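Local coordinates for uncharacterized protein (Mycobacterium tuberculosis, PDB 6Y56) that belongs to the AbiEii/AbiGii nucleotidyltransferase toxins of toxin-antitoxin systems and probably transfers nucleotides onto an RNA target such as tRNA acceptor stems, at residues A[29-34]-A[84-89]; A[37-42]-A[79-84]. All coordinates share one frame; numbering follows the deposited sequence.

Interaction 1: A[29-34]-A[84-89]; sequences DHLLYL and ELIDGA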
loop_
_atom_site.group_PDB
_atom_site.type_symbol
_atom_site.label_atom_id
_atom_site.label_comp_id
_atom_site.label_asym_id
_atom_site.label_seq_id
_atom_site.Cartn_x
_atom_site.Cartn_y
_atom_site.Cartn_z
ATOM N N ASP A 29 -11.584 -8.188 -1.470
ATOM C CA ASP A 29 -12.810 -7.413 -1.277
ATOM C C ASP A 29 -13.707 -8.074 -0.247
ATOM O O ASP A 29 -14.352 -7.396 0.565
ATOM C CB ASP A 29 -13.601 -7.288 -2.581
ATOM C CG ASP A 29 -12.870 -6.511 -3.644
ATOM O OD1 ASP A 29 -11.903 -5.781 -3.323
ATOM O OD2 ASP A 29 -13.276 -6.632 -4.810
ATOM N N HIS A 30 -13.770 -9.402 -0.284
ATOM C CA HIS A 30 -14.581 -10.150 0.667
ATOM C C HIS A 30 -14.018 -10.026 2.077
ATOM O O HIS A 30 -14.781 -9.872 3.038
ATOM C CB HIS A 30 -14.678 -11.616 0.229
ATOM C CG HIS A 30 -15.623 -11.843 -0.913
ATOM N ND1 HIS A 30 -15.408 -11.330 -2.174
ATOM C CD2 HIS A 30 -16.795 -12.522 -0.979
ATOM C CE1 HIS A 30 -16.408 -11.678 -2.968
ATOM N NE2 HIS A 30 -17.264 -12.399 -2.264
ATOM N N LEU A 31 -12.689 -10.080 2.219
ATOM C CA LEU A 31 -12.067 -9.939 3.533
ATOM C C LEU A 31 -12.296 -8.543 4.093
ATOM O O LEU A 31 -12.619 -8.384 5.277
ATOM C CB LEU A 31 -10.569 -10.239 3.425
ATOM C CG LEU A 31 -9.692 -10.208 4.688
ATOM C CD1 LEU A 31 -8.420 -10.986 4.470
ATOM C CD2 LEU A 31 -9.298 -8.782 5.095
ATOM N N LEU A 32 -12.147 -7.521 3.249
ATOM C CA LEU A 32 -12.367 -6.151 3.698
ATOM C C LEU A 32 -13.821 -5.932 4.095
ATOM O O LEU A 32 -14.102 -5.232 5.076
ATOM C CB LEU A 32 -11.904 -5.174 2.616
ATOM C CG LEU A 32 -10.381 -5.119 2.421
ATOM C CD1 LEU A 32 -10.025 -4.465 1.083
ATOM C CD2 LEU A 32 -9.721 -4.376 3.567
ATOM N N TYR A 33 -14.753 -6.562 3.381
ATOM C CA TYR A 33 -16.153 -6.510 3.795
ATOM C C TYR A 33 -16.328 -7.113 5.184
ATOM O O TYR A 33 -16.972 -6.523 6.059
ATOM C CB TYR A 33 -17.021 -7.256 2.778
ATOM C CG TYR A 33 -18.477 -7.364 3.200
ATOM C CD1 TYR A 33 -19.292 -6.241 3.223
ATOM C CD2 TYR A 33 -19.028 -8.578 3.587
ATOM C CE1 TYR A 33 -20.619 -6.319 3.610
ATOM C CE2 TYR A 33 -20.366 -8.659 3.974
ATOM C CZ TYR A 33 -21.140 -7.526 3.986
ATOM O OH TYR A 33 -22.462 -7.599 4.365
ATOM N N LEU A 34 -15.757 -8.291 5.414
ATOM C CA LEU A 34 -15.846 -8.904 6.737
ATOM C C LEU A 34 -15.311 -7.976 7.821
ATOM O O LEU A 34 -15.963 -7.756 8.847
ATOM C CB LEU A 34 -15.066 -10.214 6.728
ATOM C CG LEU A 34 -14.864 -10.822 8.114
ATOM C CD1 LEU A 34 -16.168 -11.421 8.617
ATOM C CD2 LEU A 34 -13.730 -11.838 8.091
ATOM N N GLU A 84 -7.206 -12.492 14.497
ATOM C CA GLU A 84 -8.085 -13.565 14.963
ATOM C C GLU A 84 -9.352 -13.628 14.124
ATOM O O GLU A 84 -9.876 -14.716 13.854
ATOM C CB GLU A 84 -8.462 -13.359 16.431
ATOM C CG GLU A 84 -7.354 -13.605 17.443
ATOM C CD GLU A 84 -7.891 -13.617 18.867
ATOM O OE1 GLU A 84 -9.037 -14.081 19.064
ATOM O OE2 GLU A 84 -7.189 -13.159 19.791
ATOM N N LEU A 85 -9.846 -12.470 13.685
ATOM C CA LEU A 85 -11.044 -12.440 12.860
ATOM C C LEU A 85 -10.779 -13.035 11.487
ATOM O O LEU A 85 -11.591 -13.822 10.983
ATOM C CB LEU A 85 -11.541 -11.006 12.737
ATOM C CG LEU A 85 -12.783 -10.823 11.883
ATOM C CD1 LEU A 85 -13.946 -11.608 12.477
ATOM C CD2 LEU A 85 -13.118 -9.346 11.786
ATOM N N ILE A 86 -9.649 -12.679 10.871
ATOM C CA ILE A 86 -9.329 -13.173 9.533
ATOM C C ILE A 86 -9.126 -14.680 9.554
ATOM O O ILE A 86 -9.670 -15.409 8.715
ATOM C CB ILE A 86 -8.082 -12.459 8.984
ATOM C CG1 ILE A 86 -8.370 -10.970 8.768
ATOM C CG2 ILE A 86 -7.644 -13.114 7.674
ATOM C CD1 ILE A 86 -7.147 -10.173 8.372
ATOM N N ASP A 87 -8.334 -15.170 10.510
ATOM C CA ASP A 87 -7.891 -16.558 10.481
ATOM C C ASP A 87 -9.066 -17.518 10.668
ATOM O O ASP A 87 -9.725 -17.521 11.712
ATOM C CB ASP A 87 -6.824 -16.794 11.543
ATOM C CG ASP A 87 -6.066 -18.076 11.318
ATOM O OD1 ASP A 87 -5.765 -18.414 10.159
ATOM O OD2 ASP A 87 -5.778 -18.765 12.319
ATOM N N GLY A 88 -9.316 -18.336 9.655
ATOM C CA GLY A 88 -10.406 -19.286 9.680
ATOM C C GLY A 88 -11.742 -18.734 9.233
ATOM O O GLY A 88 -12.716 -19.495 9.182
ATOM N N ALA A 89 -11.817 -17.448 8.902
ATOM C CA ALA A 89 -13.081 -16.825 8.541
ATOM C C ALA A 89 -13.548 -17.292 7.168
ATOM O O ALA A 89 -12.749 -17.585 6.271
ATOM C CB ALA A 89 -12.933 -15.301 8.517
#
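Leu-34 meets both Leu-85 and Ala-89, and one turn earlier Leu-31 packs on Ile-86. The contact joins two helices of the nucleotidyltransferase fold, 19-38 and 76-86. The second helix ends here and turns toward strand 90-91, at the edge of the mixed sheet. All cross-contacts are apolar; no hydrogen bond links the two segments.

Leu-34 makes the larger share. Its CB points toward 84-89 but stays short of any contact there. The next bond is anti to the backbone N (chi1 169°), which carries the chain outward from its own helix. CG then stands 4.3 Å from Leu-85 CG. At the tip the two methyls differ. CD1 makes no close approach to 84-89. CD2 does the touching: it sits 4.0 Å from Leu-85 CG and 3.6 Å from Ala-89 CB. Leu-34 and Leu-85 therefore reach toward each other tip to tip, while the methyl of Ala-89 closes on the same CD2. Val-91 also touches Leu-34.

Leu-31 and Ile-86 cross obliquely. Leu-31 CD1 rests 3.9 Å from Ile-86 CG2. Ile-86 CD1 lies further along, 4.2 Å from Leu-31 CD2. Both side chains also pack on Phe-96 of strand 94-100, so this pair is buried between the helices and the sheet.

Ala-89 is brought into place by a type II turn that runs from Ile-86. Gly-88, with its positive phi of 86°, takes the third position of that turn. The backbones of Gly-88 and Ala-89 hydrogen-bond with Phe-96, and Asp-87 OD1 accepts from Val-98 N. The turn itself is closed by Ala-89 N donating to Ile-86 O at 3.0 Å.

Interaction 2: A[37-42]-A[79-84]; sequences QTVQFG and VLEVCE
Both methyls of Val-39 lie against Glu-81 OE2, CG2 more closely at 3.9 Å. CG1 also meets Val-82 CG2 at 4.1 Å, with the two valine side chains crossing at about a right angle. Glu-81 comes from the opposite direction to Val-39. It gets there with an extended chain, its CG anti to the backbone N (chi1 175°).

Water 1 joins the segments beside this packing. It accepts from Gln-40 N at 2.9 Å and donates to Glu-81 OE2 at 2.9 Å. The other carboxylate oxygen, OE1, forms a salt bridge with Arg-45 NH2. Arg-45 NH1 in turn donates to Gln-40 O, so one guanidinium group ties the 37-42 backbone to Glu-81.

In the nucleotidyltransferase fold the chain here leaves helix 19-38, touches helix 76-86 chiefly through Val-39, and then moves away toward strand 47-49. Val-82 is backed by Phe-128 of strand 125-129, and Val-39 by Leu-46. Further out, Gln-40 folds back on its own segment: NE2 donates to Phe-41 O at 2.8 Å, almost straight at 178°, in the carbonyl plane and on a lone pair.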
loop_
_atom_site.group_PDB
_atom_site.type_symbol
_atom_site.label_atom_id
_atom_site.label_comp_id
_atom_site.label_asym_id
_atom_site.label_seq_id
_atom_site.Cartn_x
_atom_site.Cartn_y
_atom_site.Cartn_z
ATOM N N GLN A 37 -17.587 -5.132 8.760
ATOM C CA GLN A 37 -18.768 -5.498 9.525
ATOM C C GLN A 37 -18.471 -5.764 10.990
ATOM O O GLN A 37 -19.415 -5.817 11.787
ATOM C CB GLN A 37 -19.431 -6.735 8.915
ATOM C CG GLN A 37 -20.118 -6.484 7.576
ATOM C CD GLN A 37 -21.459 -5.765 7.719
ATOM O OE1 GLN A 37 -21.583 -4.582 7.395
ATOM N NE2 GLN A 37 -22.469 -6.483 8.201
ATOM N N THR A 38 -17.207 -5.922 11.370
ATOM C CA THR A 38 -16.853 -6.449 12.681
ATOM C C THR A 38 -15.917 -5.550 13.477
ATOM O O THR A 38 -16.049 -5.469 14.701
ATOM C CB THR A 38 -16.196 -7.833 12.518
ATOM O OG1 THR A 38 -16.953 -8.647 11.607
ATOM C CG2 THR A 38 -16.085 -8.536 13.854
ATOM N N VAL A 39 -14.969 -4.882 12.824
ATOM C CA VAL A 39 -13.907 -4.143 13.498
ATOM C C VAL A 39 -14.098 -2.653 13.258
ATOM O O VAL A 39 -14.459 -2.234 12.152
ATOM C CB VAL A 39 -12.531 -4.604 12.973
ATOM C CG1 VAL A 39 -11.409 -3.768 13.566
ATOM C CG2 VAL A 39 -12.313 -6.065 13.276
ATOM N N GLN A 40 -13.826 -1.847 14.283
ATOM C CA GLN A 40 -13.912 -0.396 14.139
ATOM C C GLN A 40 -12.666 0.123 13.427
ATOM O O GLN A 40 -11.548 -0.065 13.913
ATOM C CB GLN A 40 -14.053 0.254 15.514
ATOM C CG GLN A 40 -14.176 1.776 15.470
ATOM C CD GLN A 40 -15.431 2.240 14.745
ATOM O OE1 GLN A 40 -16.548 1.984 15.196
ATOM N NE2 GLN A 40 -15.254 2.918 13.615
ATOM N N PHE A 41 -12.849 0.760 12.275
ATOM C CA PHE A 41 -11.761 1.461 11.606
ATOM C C PHE A 41 -11.743 2.915 12.065
ATOM O O PHE A 41 -12.706 3.416 12.645
ATOM C CB PHE A 41 -11.958 1.444 10.087
ATOM C CG PHE A 41 -11.625 0.137 9.414
ATOM C CD1 PHE A 41 -12.476 -0.958 9.524
ATOM C CD2 PHE A 41 -10.488 0.020 8.616
ATOM C CE1 PHE A 41 -12.175 -2.162 8.887
ATOM C CE2 PHE A 41 -10.183 -1.165 7.984
ATOM C CZ PHE A 41 -11.036 -2.259 8.111
ATOM N N GLY A 42 -10.643 3.600 11.811
ATOM C CA GLY A 42 -10.608 5.025 12.081
ATOM C C GLY A 42 -9.208 5.501 12.394
ATOM O O GLY A 42 -8.296 4.718 12.659
ATOM N N VAL A 79 -4.384 -5.148 16.239
ATOM C CA VAL A 79 -3.788 -6.095 15.301
ATOM C C VAL A 79 -4.267 -7.503 15.599
ATOM O O VAL A 79 -4.690 -8.239 14.704
ATOM C CB VAL A 79 -2.252 -5.995 15.353
ATOM C CG1 VAL A 79 -1.614 -7.057 14.472
ATOM C CG2 VAL A 79 -1.792 -4.598 14.942
ATOM N N LEU A 80 -4.220 -7.898 16.873
ATOM C CA LEU A 80 -4.627 -9.254 17.215
ATOM C C LEU A 80 -6.107 -9.476 16.927
ATOM O O LEU A 80 -6.490 -10.535 16.417
ATOM C CB LEU A 80 -4.305 -9.552 18.678
ATOM C CG LEU A 80 -4.600 -10.996 19.117
ATOM C CD1 LEU A 80 -3.727 -11.981 18.363
ATOM C CD2 LEU A 80 -4.396 -11.145 20.613
ATOM N N GLU A 81 -6.951 -8.489 17.231
ATOM C CA GLU A 81 -8.377 -8.609 16.937
ATOM C C GLU A 81 -8.604 -8.878 15.452
ATOM O O GLU A 81 -9.350 -9.793 15.078
ATOM C CB GLU A 81 -9.090 -7.334 17.392
ATOM C CG GLU A 81 -10.568 -7.257 17.038
ATOM C CD GLU A 81 -11.149 -5.872 17.288
ATOM O OE1 GLU A 81 -10.384 -4.946 17.627
ATOM O OE2 GLU A 81 -12.377 -5.706 17.140
ATOM N N VAL A 82 -7.925 -8.113 14.590
ATOM C CA VAL A 82 -8.061 -8.295 13.146
ATOM C C VAL A 82 -7.569 -9.666 12.723
ATOM O O VAL A 82 -8.231 -10.362 11.949
ATOM C CB VAL A 82 -7.322 -7.177 12.395
ATOM C CG1 VAL A 82 -7.324 -7.464 10.892
ATOM C CG2 VAL A 82 -7.968 -5.845 12.698
ATOM N N CYS A 83 -6.409 -10.086 13.235
ATOM C CA CYS A 83 -5.846 -11.357 12.797
ATOM C C CYS A 83 -6.691 -12.540 13.264
ATOM O O CYS A 83 -6.880 -13.504 12.512
ATOM C CB CYS A 83 -4.393 -11.478 13.272
ATOM S SG CYS A 83 -3.294 -10.318 12.412
ATOM N N GLU A 84 -7.206 -12.492 14.497
ATOM C CA GLU A 84 -8.085 -13.565 14.963
ATOM C C GLU A 84 -9.352 -13.628 14.124
ATOM O O GLU A 84 -9.876 -14.716 13.854
ATOM C CB GLU A 84 -8.462 -13.359 16.431
ATOM C CG GLU A 84 -7.354 -13.605 17.443
ATOM C CD GLU A 84 -7.891 -13.617 18.867
ATOM O OE1 GLU A 84 -9.037 -14.081 19.064
ATOM O OE2 GLU A 84 -7.189 -13.159 19.791
HETATM O O HOH W 1 -13.357 -2.985 16.856
#

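Overall arrangement
The two interactions share helices 19-38 and 76-86 and have centres about 9 Å apart. Interaction 1 holds the C-terminal end of helix 76-86, and interaction 2 the turns before it. They meet through Leu-85: its CD2 lies 3.5 Å from Thr-38 CB and 3.7 Å from Val-39 CG2. The apolar packing is thus continuous from Ala-89 to Val-82. Within the end of helix 19-38, Thr-38 OG1 of interaction 2 hydrogen-bonds to Leu-34 O of interaction 1. Each centre is about 18 Å from the centre of the chain. Strands 47-49 and 68-72, which in this superfamily probably carry the active-site motifs, lie between 37-42 and 79-84 along the chain.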